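TsrD (PDB 5X7L) is a member of the SnoaL-like polyketide cyclase family, built on the cone-shaped alpha+beta fold of the NTF2 clan and modelled here as a dimer. Local coordinates at residues G75-A80 against I109-D114; Q10-H15 against G115-H120; T67-V72 against V79-F84; H27-L32 against G49-I54. All coordinates share one frame; numbering follows the deposited sequence.

Interaction 1 (G75-A80 against I109-D114); sequences GDKAVA and IFLIED
Leu111 lays its CD1 methyl alongside the carboxylate of Asp76, the two side chains pointing the same way with CD1 3.5 Å from Asp76 OD2. They meet where two antiparallel neighbours, strands 77-88 and 101-113, run side by side in the curved sheet of the NTF2-like fold. Ala78 and Phe110 form a hydrogen-bonded pair: Phe110 N reaches Ala78 O at 2.8 Å in an almost straight bond, and Ala78 N returns to Phe110 O. Lys77 with Leu111 and Val79 with Ile109 are non-hydrogen-bonded pairs whose side chains share a face, where Val79 CG2 rests 3.9 Å from Ile109 CG1. The Lys77 chain bends at chi2 (-74°), which brings CD over the Ile109 CG2 methyl before NZ leaves to a salt bridge with Asp70 of the second subunit. The other face carries Ala78, Phe110 and Ile112; helix 6-22 covers it through Val9 and Met13. Next to the Lys77-Leu111 pair, Ile112 N donates to Asp76 O at 2.8 Å, the donor tilted 30° from the carbonyl plane. Just beyond, a single water donates to both Asp76 OD2 and Ile112 O, each bond 2.8 Å long.

Interaction 2 (Q10-H15 against G115-H120); sequences QQLMEH and GLFAQH
Leu12 sets its CD1 methyl over one face of the Phe117 ring, a CH-pi contact with CD1 4.1 Å from the ring centroid. The methyl is displaced toward one rim, where it comes to 3.6 Å from Phe117 CE1, while Leu12 CB meets the tip of the ring, 3.7 Å from CZ. Selenomethionine Met13 touches the same tip from an oblique position, its SE 3.7 Å from Phe117 CE2: a Met-aromatic contact. A bend in the Met13 chain at chi2 (-56°) places SE beside the ring, and a second at chi3 (-49°) turns CE away toward Ala80. Leu12 CD2, the other branch, packs on Gly115 O and reaches Leu116 CD2 at 4.2 Å. In this way helix 6-22 lies against the concave side of the NTF2-like sheet, its 10-15 segment running at 71° to strand 116-120. Further residues pack around the ring. Phe110 on the adjacent strand stacks with Phe117, and Ala78 and Ile112 pack against it. Backbone bonds join Phe117 to Cys31 and His33, while Met13 itself is flanked by Ala80 and Met82 of strand 77-88 and by Leu71 of strand 61-74.

Interaction 3 (T67-V72 against V79-F84); sequences TLDDLV and VARMTF
A classic beta bulge interrupts the hairpin of strands 61-74 and 77-88, with Asp69 and Asp70 both opposite Arg81. Arg81 O accepts from the two successive amides, at 2.7 Å from Asp69 N and 3.2 Å from Asp70 N, while Arg81 N donates back to Asp70 O. Regular antiparallel pairing resumes on either side, at Thr67-Thr83 and Val72-Val79. At the bulge the CB of Asp69 points to the partner strand and sits over one face of the Arg81 guanidinium, 3.4 Å above the plane and offset toward the rim. Asp69 CG lies anti to its carbonyl carbon (chi1 -63°), beside the backbone N, and Thr83 OG1 donates to the syn lone pair of Asp69 OD2 at 2.7 Å. Asp69 OD2 and Arg81 NH1 make only a long salt bridge (4.0 Å), the oxygen well out of the guanidinium plane; a water that accepts from Arg81 NH1 and can donate to Asp69 OD2, 3.0 Å away, bridges the two. A second water, in the guanidinium plane, accepts from Arg81 NE and donates to Asp70 OD2. On the face of Leu68, Leu71, Ala80 and Met82, Leu68 CD1 packs 3.7 Å from Ala80 CB. This face lies against helix 6-22 through Leu17 and Met13, whereas that of Asp70, Val72, Val79 and Arg81 meets the second subunit, where Trp121 forms a cation-pi contact with Arg81 and Lys77 a salt bridge with Asp70; strand 101-113 flanks strand 77-88.

Interaction 4 (H27-L32 against G49-I54); sequences HLDHCL and GMRAAI
This is a loop-to-helix packing contact, apolar inside and bridged by charge at its margin, where the turn between helix 6-22 and strand 32-33 rests on helix 47-60 beside the sheet of the NTF2-like fold. Leu28 is central to the apolar part. Its CD1 methyl meets Ile54 CG1 tip to tip at 3.7 Å and also lies against the helix backbone, as close to Met50 O. Leu32 crosses selenomethionine Met50 at about a right angle, with its CD1 3.5 Å from Met50 CB and nearly as near to CG. The turn that presents both leucines is held by its own backbone: Leu28 O accepts from Cys31 N and from Leu32 N, the latter at 2.8 Å. Around this apolar centre, Tyr20 packs on Met50 and Ile54, Ala19 on Leu28, and Ile47 on Leu32.

At the margin, the Arg51 chain runs extended from CG to NE, chi3 being 177°, and carries the guanidinium out to Asp29. Arg51 NH2 donates to the syn lone pair of Asp29 OD1 at 2.8 Å, and the oxygen lies at the guanidinium edge, close to its plane. The carboxylate plane is turned 77° from that of the guanidinium, so a two-pronged, coplanar pairing does not form. Instead a water donates to Asp29 OD2 at 2.8 Å and accepts weakly from Arg51 NE. Glu48 takes a salt bridge from Arg51 NH1, and two carboxylates thus share one guanidinium, which would be expected to favour its charged form and to limit its rotation.

How the interactions relate
Followed from the N terminus, helix 6-22 opens the longest loop, which interaction 2 closes about a hundred residues later on strand 116-124; the other three contacts all fall within that span. Interaction 4 closes first, tying the turn after the helix to helix 47-60. Interaction 3 then folds strand 61-74 back on strand 77-88, and interaction 1 starts on that second strand, sharing Val79 and Ala80, to add strand 101-113. Interaction 2 touches all the others: Met13 CE packs on Ala80 CB at 3.6 Å, backbone bonds connect Leu111 with Ala118 and Gln119, and Phe117 N probably bonds to Cys31 O. Interactions 3 and 4 lie on opposite sides of the chain's centre.

Interaction 1 (G75-A80 against I109-D114)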
loop_
_atom_site.group_PDB
_atom_site.type_symbol
_atom_site.label_atom_id
_atom_site.label_comp_id
_atom_site.label_asym_id
_atom_site.label_seq_id
_atom_site.Cartn_x
_atom_site.Cartn_y
_atom_site.Cartn_z
ATOM N N GLY B 75 -5.060 -2.617 -18.022
ATOM C CA GLY B 75 -3.999 -2.390 -18.994
ATOM C C GLY B 75 -2.720 -3.113 -18.613
ATOM O O GLY B 75 -2.713 -4.337 -18.485
ATOM N N ASP B 76 -1.644 -2.357 -18.410
ATOM C CA ASP B 76 -0.360 -2.949 -18.027
ATOM C C ASP B 76 -0.092 -2.876 -16.521
ATOM O O ASP B 76 1.058 -2.956 -16.095
ATOM C CB ASP B 76 0.794 -2.312 -18.824
ATOM C CG ASP B 76 0.970 -0.824 -18.555
ATOM O OD1 ASP B 76 0.179 -0.234 -17.788
ATOM O OD2 ASP B 76 1.916 -0.241 -19.129
ATOM N N LYS B 77 -1.156 -2.762 -15.725
ATOM C CA LYS B 77 -1.030 -2.702 -14.270
ATOM C C LYS B 77 -1.820 -3.806 -13.577
ATOM O O LYS B 77 -2.955 -4.107 -13.952
ATOM C CB LYS B 77 -1.499 -1.345 -13.737
ATOM C CG LYS B 77 -0.668 -0.163 -14.210
ATOM C CD LYS B 77 0.687 -0.092 -13.519
ATOM C CE LYS B 77 1.578 0.972 -14.142
ATOM N NZ LYS B 77 0.969 2.328 -14.083
ATOM N N ALA B 78 -1.206 -4.392 -12.554
ATOM C CA ALA B 78 -1.879 -5.336 -11.671
ATOM C C ALA B 78 -1.623 -4.922 -10.232
ATOM O O ALA B 78 -0.477 -4.717 -9.840
ATOM C CB ALA B 78 -1.375 -6.748 -11.914
ATOM N N VAL B 79 -2.692 -4.791 -9.457
ATOM C CA VAL B 79 -2.585 -4.425 -8.051
ATOM C C VAL B 79 -3.018 -5.598 -7.192
ATOM O O VAL B 79 -4.149 -6.067 -7.307
ATOM C CB VAL B 79 -3.457 -3.206 -7.709
ATOM C CG1 VAL B 79 -3.269 -2.824 -6.247
ATOM C CG2 VAL B 79 -3.121 -2.043 -8.632
ATOM N N ALA B 80 -2.110 -6.073 -6.342
ATOM C CA ALA B 80 -2.388 -7.192 -5.450
ATOM C C ALA B 80 -2.337 -6.730 -4.000
ATOM O O ALA B 80 -1.293 -6.280 -3.525
ATOM C CB ALA B 80 -1.386 -8.314 -5.685
ATOM N N ILE B 109 1.840 -2.901 -6.552
ATOM C CA ILE B 109 1.417 -2.534 -7.895
ATOM C C ILE B 109 2.504 -2.991 -8.852
ATOM O O ILE B 109 3.648 -2.560 -8.734
ATOM C CB ILE B 109 1.195 -1.018 -8.037
ATOM C CG1 ILE B 109 0.144 -0.543 -7.030
ATOM C CG2 ILE B 109 0.786 -0.678 -9.466
ATOM C CD1 ILE B 109 -0.049 0.955 -6.996
ATOM N N PHE B 110 2.147 -3.867 -9.787
ATOM C CA PHE B 110 3.086 -4.384 -10.775
ATOM C C PHE B 110 2.854 -3.760 -12.142
ATOM O O PHE B 110 1.712 -3.588 -12.571
ATOM C CB PHE B 110 2.943 -5.896 -10.929
ATOM C CG PHE B 110 3.290 -6.682 -9.702
ATOM C CD1 PHE B 110 4.615 -6.897 -9.349
ATOM C CD2 PHE B 110 2.291 -7.242 -8.918
ATOM C CE1 PHE B 110 4.937 -7.642 -8.226
ATOM C CE2 PHE B 110 2.610 -7.985 -7.791
ATOM C CZ PHE B 110 3.934 -8.187 -7.448
ATOM N N LEU B 111 3.954 -3.442 -12.818
ATOM C CA LEU B 111 3.946 -3.069 -14.228
ATOM C C LEU B 111 4.191 -4.317 -15.071
ATOM O O LEU B 111 5.147 -5.054 -14.831
ATOM C CB LEU B 111 5.033 -2.029 -14.505
ATOM C CG LEU B 111 5.222 -1.559 -15.950
ATOM C CD1 LEU B 111 4.004 -0.788 -16.437
ATOM C CD2 LEU B 111 6.485 -0.713 -16.066
ATOM N N ILE B 112 3.329 -4.545 -16.057
ATOM C CA ILE B 112 3.436 -5.701 -16.943
ATOM C C ILE B 112 4.145 -5.316 -18.242
ATOM O O ILE B 112 3.711 -4.402 -18.943
ATOM C CB ILE B 112 2.041 -6.285 -17.260
ATOM C CG1 ILE B 112 1.328 -6.691 -15.964
ATOM C CG2 ILE B 112 2.151 -7.475 -18.208
ATOM C CD1 ILE B 112 -0.167 -6.867 -16.113
ATOM N N GLU B 113 5.238 -6.017 -18.540
ATOM C CA GLU B 113 5.973 -5.869 -19.797
ATOM C C GLU B 113 6.259 -7.249 -20.349
ATOM O O GLU B 113 6.679 -8.136 -19.607
ATOM C CB GLU B 113 7.298 -5.137 -19.592
ATOM C CG GLU B 113 7.156 -3.674 -19.228
ATOM C CD GLU B 113 8.487 -2.997 -18.947
ATOM O OE1 GLU B 113 9.535 -3.679 -18.940
ATOM O OE2 GLU B 113 8.480 -1.772 -18.718
ATOM N N ASP B 114 6.038 -7.426 -21.647
ATOM C CA ASP B 114 6.281 -8.709 -22.301
ATOM C C ASP B 114 5.544 -9.839 -21.578
ATOM O O ASP B 114 6.061 -10.946 -21.444
ATOM C CB ASP B 114 7.784 -9.004 -22.367
ATOM C CG ASP B 114 8.563 -7.905 -23.065
ATOM O OD1 ASP B 114 8.161 -7.499 -24.175
ATOM O OD2 ASP B 114 9.579 -7.444 -22.501
HETATM O O HOH W 1 4.101 -1.833 -19.968
#

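Interaction 2 (Q10-H15 against G115-H120)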
loop_
_atom_site.group_PDB
_atom_site.type_symbol
_atom_site.label_atom_id
_atom_site.label_comp_id
_atom_site.label_asym_id
_atom_site.label_seq_id
_atom_site.Cartn_x
_atom_site.Cartn_y
_atom_site.Cartn_z
ATOM N N GLN B 10 -4.296 -13.252 -13.369
ATOM C CA GLN B 10 -4.582 -14.141 -12.244
ATOM C C GLN B 10 -3.596 -15.308 -12.198
ATOM O O GLN B 10 -3.148 -15.704 -11.122
ATOM C CB GLN B 10 -6.015 -14.663 -12.317
ATOM C CG GLN B 10 -7.056 -13.602 -12.017
ATOM N N GLN B 11 -3.245 -15.843 -13.364
ATOM C CA GLN B 11 -2.269 -16.928 -13.435
ATOM C C GLN B 11 -0.880 -16.463 -13.000
ATOM O O GLN B 11 -0.179 -17.196 -12.302
ATOM C CB GLN B 11 -2.207 -17.526 -14.843
ATOM C CG GLN B 11 -1.256 -18.711 -14.967
ATOM C CD GLN B 11 -1.654 -19.887 -14.088
ATOM O OE1 GLN B 11 -1.135 -20.056 -12.983
ATOM N NE2 GLN B 11 -2.579 -20.706 -14.578
ATOM N N LEU B 12 -0.481 -15.258 -13.407
ATOM C CA LEU B 12 0.782 -14.681 -12.933
ATOM C C LEU B 12 0.793 -14.626 -11.411
ATOM O O LEU B 12 1.779 -14.999 -10.775
ATOM C CB LEU B 12 1.018 -13.273 -13.490
ATOM C CG LEU B 12 1.185 -13.086 -14.999
ATOM C CD1 LEU B 12 1.432 -11.616 -15.306
ATOM C CD2 LEU B 12 2.313 -13.941 -15.553
HETATM N N MSE B 13 -0.308 -14.162 -10.832
HETATM C CA MSE B 13 -0.395 -14.040 -9.380
HETATM C C MSE B 13 -0.328 -15.385 -8.692
HETATM O O MSE B 13 0.259 -15.493 -7.620
HETATM C CB MSE B 13 -1.674 -13.321 -8.958
HETATM C CG MSE B 13 -1.650 -11.829 -9.260
HETATM SE SE MSE B 13 -0.120 -10.894 -8.469
HETATM C CE MSE B 13 -0.233 -11.580 -6.639
ATOM N N GLU B 14 -0.914 -16.421 -9.290
ATOM C CA GLU B 14 -0.834 -17.759 -8.696
ATOM C C GLU B 14 0.622 -18.213 -8.593
ATOM O O GLU B 14 1.041 -18.767 -7.576
ATOM C CB GLU B 14 -1.657 -18.772 -9.497
ATOM C CG GLU B 14 -3.158 -18.580 -9.361
ATOM N N HIS B 15 1.399 -17.957 -9.639
ATOM C CA HIS B 15 2.821 -18.278 -9.605
ATOM C C HIS B 15 3.571 -17.437 -8.580
ATOM O O HIS B 15 4.435 -17.949 -7.872
ATOM C CB HIS B 15 3.452 -18.100 -10.983
ATOM C CG HIS B 15 3.149 -19.218 -11.927
ATOM N ND1 HIS B 15 3.653 -20.489 -11.757
ATOM C CD2 HIS B 15 2.399 -19.259 -13.053
ATOM C CE1 HIS B 15 3.230 -21.265 -12.738
ATOM N NE2 HIS B 15 2.466 -20.543 -13.538
ATOM N N GLY B 115 4.339 -9.543 -21.098
ATOM C CA GLY B 115 3.496 -10.539 -20.449
ATOM C C GLY B 115 3.913 -10.960 -19.048
ATOM O O GLY B 115 3.384 -11.941 -18.525
ATOM N N LEU B 116 4.841 -10.220 -18.438
ATOM C CA LEU B 116 5.374 -10.557 -17.115
ATOM C C LEU B 116 5.481 -9.302 -16.255
ATOM O O LEU B 116 5.552 -8.192 -16.778
ATOM C CB LEU B 116 6.750 -11.214 -17.249
ATOM C CG LEU B 116 6.786 -12.543 -18.009
ATOM C CD1 LEU B 116 8.212 -12.906 -18.394
ATOM C CD2 LEU B 116 6.161 -13.665 -17.190
ATOM N N PHE B 117 5.503 -9.470 -14.936
ATOM C CA PHE B 117 5.749 -8.332 -14.051
ATOM C C PHE B 117 7.209 -7.909 -14.186
ATOM O O PHE B 117 8.107 -8.732 -14.036
ATOM C CB PHE B 117 5.456 -8.671 -12.590
ATOM C CG PHE B 117 4.049 -9.135 -12.322
ATOM C CD1 PHE B 117 2.963 -8.614 -13.019
ATOM C CD2 PHE B 117 3.808 -10.078 -11.331
ATOM C CE1 PHE B 117 1.673 -9.043 -12.742
ATOM C CE2 PHE B 117 2.524 -10.508 -11.050
ATOM C CZ PHE B 117 1.453 -9.992 -11.756
ATOM N N ALA B 118 7.444 -6.628 -14.464
ATOM C CA ALA B 118 8.796 -6.127 -14.730
ATOM C C ALA B 118 9.296 -5.139 -13.684
ATOM O O ALA B 118 10.487 -4.835 -13.633
ATOM C CB ALA B 118 8.851 -5.485 -16.111
ATOM N N GLN B 119 8.389 -4.639 -12.856
ATOM C CA GLN B 119 8.715 -3.618 -11.885
ATOM C C GLN B 119 7.553 -3.524 -10.900
ATOM O O GLN B 119 6.436 -3.903 -11.241
ATOM C CB GLN B 119 8.956 -2.310 -12.644
ATOM C CG GLN B 119 8.747 -1.034 -11.894
ATOM C CD GLN B 119 9.141 0.188 -12.697
ATOM O OE1 GLN B 119 9.253 0.159 -13.930
ATOM N NE2 GLN B 119 9.362 1.274 -11.992
ATOM N N HIS B 120 7.808 -3.048 -9.682
ATOM C CA HIS B 120 6.727 -2.836 -8.721
ATOM C C HIS B 120 6.917 -1.576 -7.896
ATOM O O HIS B 120 8.022 -1.045 -7.782
ATOM C CB HIS B 120 6.564 -4.035 -7.777
ATOM C CG HIS B 120 7.666 -4.175 -6.773
ATOM N ND1 HIS B 120 8.745 -5.007 -6.970
ATOM C CD2 HIS B 120 7.856 -3.589 -5.567
ATOM C CE1 HIS B 120 9.554 -4.929 -5.928
ATOM N NE2 HIS B 120 9.040 -4.072 -5.066
#

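Interaction 3 (T67-V72 against V79-F84)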
loop_
_atom_site.group_PDB
_atom_site.type_symbol
_atom_site.label_atom_id
_atom_site.label_comp_id
_atom_site.label_asym_id
_atom_site.label_seq_id
_atom_site.Cartn_x
_atom_site.Cartn_y
_atom_site.Cartn_z
ATOM N N THR B 67 -1.121 -14.642 1.091
ATOM C CA THR B 67 -2.438 -14.846 0.505
ATOM C C THR B 67 -2.939 -13.578 -0.170
ATOM O O THR B 67 -2.569 -12.462 0.204
ATOM C CB THR B 67 -3.454 -15.324 1.556
ATOM O OG1 THR B 67 -3.489 -14.395 2.643
ATOM C CG2 THR B 67 -3.070 -16.706 2.079
ATOM N N LEU B 68 -3.768 -13.780 -1.188
ATOM C CA LEU B 68 -4.286 -12.701 -2.009
ATOM C C LEU B 68 -5.662 -12.263 -1.519
ATOM O O LEU B 68 -6.621 -13.034 -1.563
ATOM C CB LEU B 68 -4.355 -13.153 -3.466
ATOM C CG LEU B 68 -4.752 -12.100 -4.498
ATOM C CD1 LEU B 68 -3.762 -10.950 -4.535
ATOM C CD2 LEU B 68 -4.854 -12.761 -5.861
ATOM N N ASP B 69 -5.745 -11.026 -1.043
ATOM C CA ASP B 69 -6.997 -10.465 -0.538
ATOM C C ASP B 69 -7.817 -9.804 -1.633
ATOM O O ASP B 69 -9.045 -9.837 -1.600
ATOM C CB ASP B 69 -6.712 -9.447 0.563
ATOM C CG ASP B 69 -6.035 -10.066 1.762
ATOM O OD1 ASP B 69 -6.587 -11.037 2.319
ATOM O OD2 ASP B 69 -4.950 -9.584 2.146
ATOM N N ASP B 70 -7.140 -9.172 -2.586
ATOM C CA ASP B 70 -7.825 -8.519 -3.695
ATOM C C ASP B 70 -6.852 -8.338 -4.848
ATOM O O ASP B 70 -5.641 -8.239 -4.643
ATOM C CB ASP B 70 -8.404 -7.165 -3.252
ATOM C CG ASP B 70 -9.508 -6.658 -4.173
ATOM O OD1 ASP B 70 -9.955 -7.403 -5.072
ATOM O OD2 ASP B 70 -9.941 -5.500 -3.992
ATOM N N LEU B 71 -7.399 -8.310 -6.055
ATOM C CA LEU B 71 -6.634 -8.101 -7.276
ATOM C C LEU B 71 -7.399 -7.120 -8.155
ATOM O O LEU B 71 -8.594 -7.306 -8.399
ATOM C CB LEU B 71 -6.422 -9.425 -8.014
ATOM C CG LEU B 71 -5.673 -9.363 -9.348
ATOM C CD1 LEU B 71 -4.227 -8.932 -9.150
ATOM C CD2 LEU B 71 -5.742 -10.709 -10.057
ATOM N N VAL B 72 -6.717 -6.070 -8.602
ATOM C CA VAL B 72 -7.301 -5.069 -9.491
ATOM C C VAL B 72 -6.403 -4.967 -10.719
ATOM O O VAL B 72 -5.193 -4.774 -10.592
ATOM C CB VAL B 72 -7.427 -3.694 -8.796
ATOM C CG1 VAL B 72 -8.077 -2.674 -9.724
ATOM C CG2 VAL B 72 -8.227 -3.822 -7.506
ATOM N N VAL B 79 -2.692 -4.791 -9.457
ATOM C CA VAL B 79 -2.585 -4.425 -8.051
ATOM C C VAL B 79 -3.018 -5.598 -7.192
ATOM O O VAL B 79 -4.149 -6.067 -7.307
ATOM C CB VAL B 79 -3.457 -3.206 -7.709
ATOM C CG1 VAL B 79 -3.269 -2.824 -6.247
ATOM C CG2 VAL B 79 -3.121 -2.043 -8.632
ATOM N N ALA B 80 -2.110 -6.073 -6.342
ATOM C CA ALA B 80 -2.388 -7.192 -5.450
ATOM C C ALA B 80 -2.337 -6.730 -4.000
ATOM O O ALA B 80 -1.293 -6.280 -3.525
ATOM C CB ALA B 80 -1.386 -8.314 -5.685
ATOM N N ARG B 81 -3.472 -6.819 -3.311
ATOM C CA ARG B 81 -3.504 -6.613 -1.869
ATOM C C ARG B 81 -3.363 -7.979 -1.217
ATOM O O ARG B 81 -4.121 -8.900 -1.533
ATOM C CB ARG B 81 -4.803 -5.939 -1.427
ATOM C CG ARG B 81 -4.864 -5.705 0.076
ATOM C CD ARG B 81 -5.960 -4.746 0.487
ATOM N NE ARG B 81 -7.304 -5.254 0.224
ATOM C CZ ARG B 81 -7.987 -6.058 1.037
ATOM N NH1 ARG B 81 -7.450 -6.487 2.176
ATOM N NH2 ARG B 81 -9.216 -6.442 0.708
HETATM N N MSE B 82 -2.393 -8.113 -0.315
HETATM C CA MSE B 82 -2.026 -9.413 0.238
HETATM C C MSE B 82 -1.836 -9.351 1.737
HETATM O O MSE B 82 -1.687 -8.271 2.321
HETATM C CB MSE B 82 -0.743 -9.919 -0.431
HETATM C CG MSE B 82 -0.953 -10.226 -1.910
HETATM SE SE MSE B 82 0.701 -10.646 -2.854
HETATM C CE MSE B 82 1.359 -8.824 -3.043
ATOM N N THR B 83 -1.854 -10.531 2.352
ATOM C CA THR B 83 -1.550 -10.707 3.765
ATOM C C THR B 83 -0.350 -11.644 3.877
ATOM O O THR B 83 -0.324 -12.708 3.255
ATOM C CB THR B 83 -2.754 -11.282 4.533
ATOM O OG1 THR B 83 -3.838 -10.351 4.473
ATOM C CG2 THR B 83 -2.401 -11.527 5.993
ATOM N N PHE B 84 0.629 -11.237 4.678
ATOM C CA PHE B 84 1.906 -11.929 4.821
ATOM C C PHE B 84 2.083 -12.298 6.287
ATOM O O PHE B 84 2.070 -11.418 7.154
ATOM C CB PHE B 84 3.020 -10.997 4.338
ATOM C CG PHE B 84 4.412 -11.548 4.476
ATOM C CD1 PHE B 84 4.752 -12.780 3.941
ATOM C CD2 PHE B 84 5.403 -10.789 5.085
ATOM C CE1 PHE B 84 6.047 -13.260 4.048
ATOM C CE2 PHE B 84 6.698 -11.263 5.193
ATOM C CZ PHE B 84 7.020 -12.500 4.675
HETATM O O HOH W 2 -4.735 -6.827 3.215
HETATM O O HOH W 3 -9.262 -4.446 -1.616
#

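Interaction 4 (H27-L32 against G49-I54)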
loop_
_atom_site.group_PDB
_atom_site.type_symbol
_atom_site.label_atom_id
_atom_site.label_comp_id
_atom_site.label_asym_id
_atom_site.label_seq_id
_atom_site.Cartn_x
_atom_site.Cartn_y
_atom_site.Cartn_z
ATOM N N HIS B 27 8.972 -20.668 -9.533
ATOM C CA HIS B 27 7.682 -20.066 -9.854
ATOM C C HIS B 27 7.818 -18.644 -10.400
ATOM O O HIS B 27 6.981 -18.196 -11.190
ATOM C CB HIS B 27 6.776 -20.057 -8.631
ATOM C CG HIS B 27 6.115 -21.368 -8.373
ATOM N ND1 HIS B 27 5.137 -21.876 -9.198
ATOM C CD2 HIS B 27 6.285 -22.277 -7.385
ATOM C CE1 HIS B 27 4.733 -23.044 -8.733
ATOM N NE2 HIS B 27 5.413 -23.310 -7.633
ATOM N N LEU B 28 8.862 -17.930 -9.983
ATOM C CA LEU B 28 9.089 -16.568 -10.464
ATOM C C LEU B 28 9.372 -16.515 -11.961
ATOM O O LEU B 28 9.128 -15.497 -12.602
ATOM C CB LEU B 28 10.238 -15.900 -9.709
ATOM C CG LEU B 28 10.024 -15.733 -8.206
ATOM C CD1 LEU B 28 11.219 -15.018 -7.602
ATOM C CD2 LEU B 28 8.734 -14.977 -7.902
ATOM N N ASP B 29 9.882 -17.601 -12.527
ATOM C CA ASP B 29 10.164 -17.612 -13.957
ATOM C C ASP B 29 8.885 -17.511 -14.777
ATOM O O ASP B 29 8.920 -17.133 -15.947
ATOM C CB ASP B 29 10.952 -18.862 -14.332
ATOM C CG ASP B 29 12.321 -18.872 -13.702
ATOM O OD1 ASP B 29 13.046 -17.865 -13.860
ATOM O OD2 ASP B 29 12.666 -19.859 -13.022
ATOM N N HIS B 30 7.758 -17.835 -14.153
ATOM C CA HIS B 30 6.471 -17.811 -14.829
ATOM C C HIS B 30 5.662 -16.553 -14.551
ATOM O O HIS B 30 4.557 -16.414 -15.067
ATOM C CB HIS B 30 5.677 -19.056 -14.446
ATOM C CG HIS B 30 6.405 -20.322 -14.757
ATOM N ND1 HIS B 30 6.319 -20.944 -15.984
ATOM C CD2 HIS B 30 7.282 -21.049 -14.026
ATOM C CE1 HIS B 30 7.089 -22.017 -15.983
ATOM N NE2 HIS B 30 7.688 -22.102 -14.810
ATOM N N CYS B 31 6.204 -15.631 -13.758
ATOM C CA CYS B 31 5.505 -14.366 -13.517
ATOM C C CYS B 31 6.371 -13.108 -13.547
ATOM O O CYS B 31 5.824 -12.022 -13.711
ATOM C CB CYS B 31 4.727 -14.414 -12.197
ATOM S SG CYS B 31 5.731 -14.685 -10.725
ATOM N N LEU B 32 7.689 -13.239 -13.385
ATOM C CA LEU B 32 8.577 -12.074 -13.393
ATOM C C LEU B 32 9.447 -12.016 -14.636
ATOM O O LEU B 32 9.947 -13.032 -15.117
ATOM C CB LEU B 32 9.486 -12.055 -12.166
ATOM C CG LEU B 32 8.836 -12.126 -10.784
ATOM C CD1 LEU B 32 9.879 -11.842 -9.723
ATOM C CD2 LEU B 32 7.659 -11.174 -10.635
ATOM N N GLY B 49 17.463 -10.688 -8.294
ATOM C CA GLY B 49 17.145 -9.923 -7.095
ATOM C C GLY B 49 15.925 -10.464 -6.368
ATOM O O GLY B 49 15.888 -10.502 -5.136
HETATM N N MSE B 50 14.921 -10.884 -7.130
HETATM C CA MSE B 50 13.705 -11.436 -6.540
HETATM C C MSE B 50 13.884 -12.879 -6.116
HETATM O O MSE B 50 13.298 -13.302 -5.120
HETATM C CB MSE B 50 12.529 -11.280 -7.501
HETATM C CG MSE B 50 12.061 -9.829 -7.607
HETATM SE SE MSE B 50 11.248 -9.166 -5.936
HETATM C CE MSE B 50 9.519 -10.069 -6.073
ATOM N N ARG B 51 14.688 -13.645 -6.849
ATOM C CA ARG B 51 15.025 -14.999 -6.413
ATOM C C ARG B 51 15.721 -14.962 -5.053
ATOM O O ARG B 51 15.458 -15.800 -4.187
ATOM C CB ARG B 51 15.920 -15.698 -7.432
ATOM C CG ARG B 51 15.265 -15.941 -8.777
ATOM C CD ARG B 51 16.288 -16.409 -9.789
ATOM N NE ARG B 51 15.682 -16.718 -11.076
ATOM C CZ ARG B 51 16.365 -16.964 -12.189
ATOM N NH1 ARG B 51 17.692 -16.897 -12.193
ATOM N NH2 ARG B 51 15.722 -17.270 -13.306
ATOM N N ALA B 52 16.605 -13.984 -4.872
ATOM C CA ALA B 52 17.312 -13.814 -3.602
ATOM C C ALA B 52 16.342 -13.532 -2.451
ATOM O O ALA B 52 16.537 -14.016 -1.334
ATOM C CB ALA B 52 18.344 -12.698 -3.713
ATOM N N ALA B 53 15.302 -12.753 -2.725
ATOM C CA ALA B 53 14.280 -12.478 -1.715
ATOM C C ALA B 53 13.575 -13.763 -1.275
ATOM O O ALA B 53 13.373 -13.983 -0.081
ATOM C CB ALA B 53 13.272 -11.460 -2.234
ATOM N N ILE B 54 13.218 -14.618 -2.233
ATOM C CA ILE B 54 12.573 -15.896 -1.912
ATOM C C ILE B 54 13.449 -16.722 -0.978
ATOM O O ILE B 54 12.968 -17.254 0.020
ATOM C CB ILE B 54 12.261 -16.736 -3.178
ATOM C CG1 ILE B 54 11.257 -16.017 -4.086
ATOM C CG2 ILE B 54 11.739 -18.121 -2.800
ATOM C CD1 ILE B 54 9.930 -15.687 -3.437
HETATM O O HOH W 4 13.457 -18.406 -10.764
#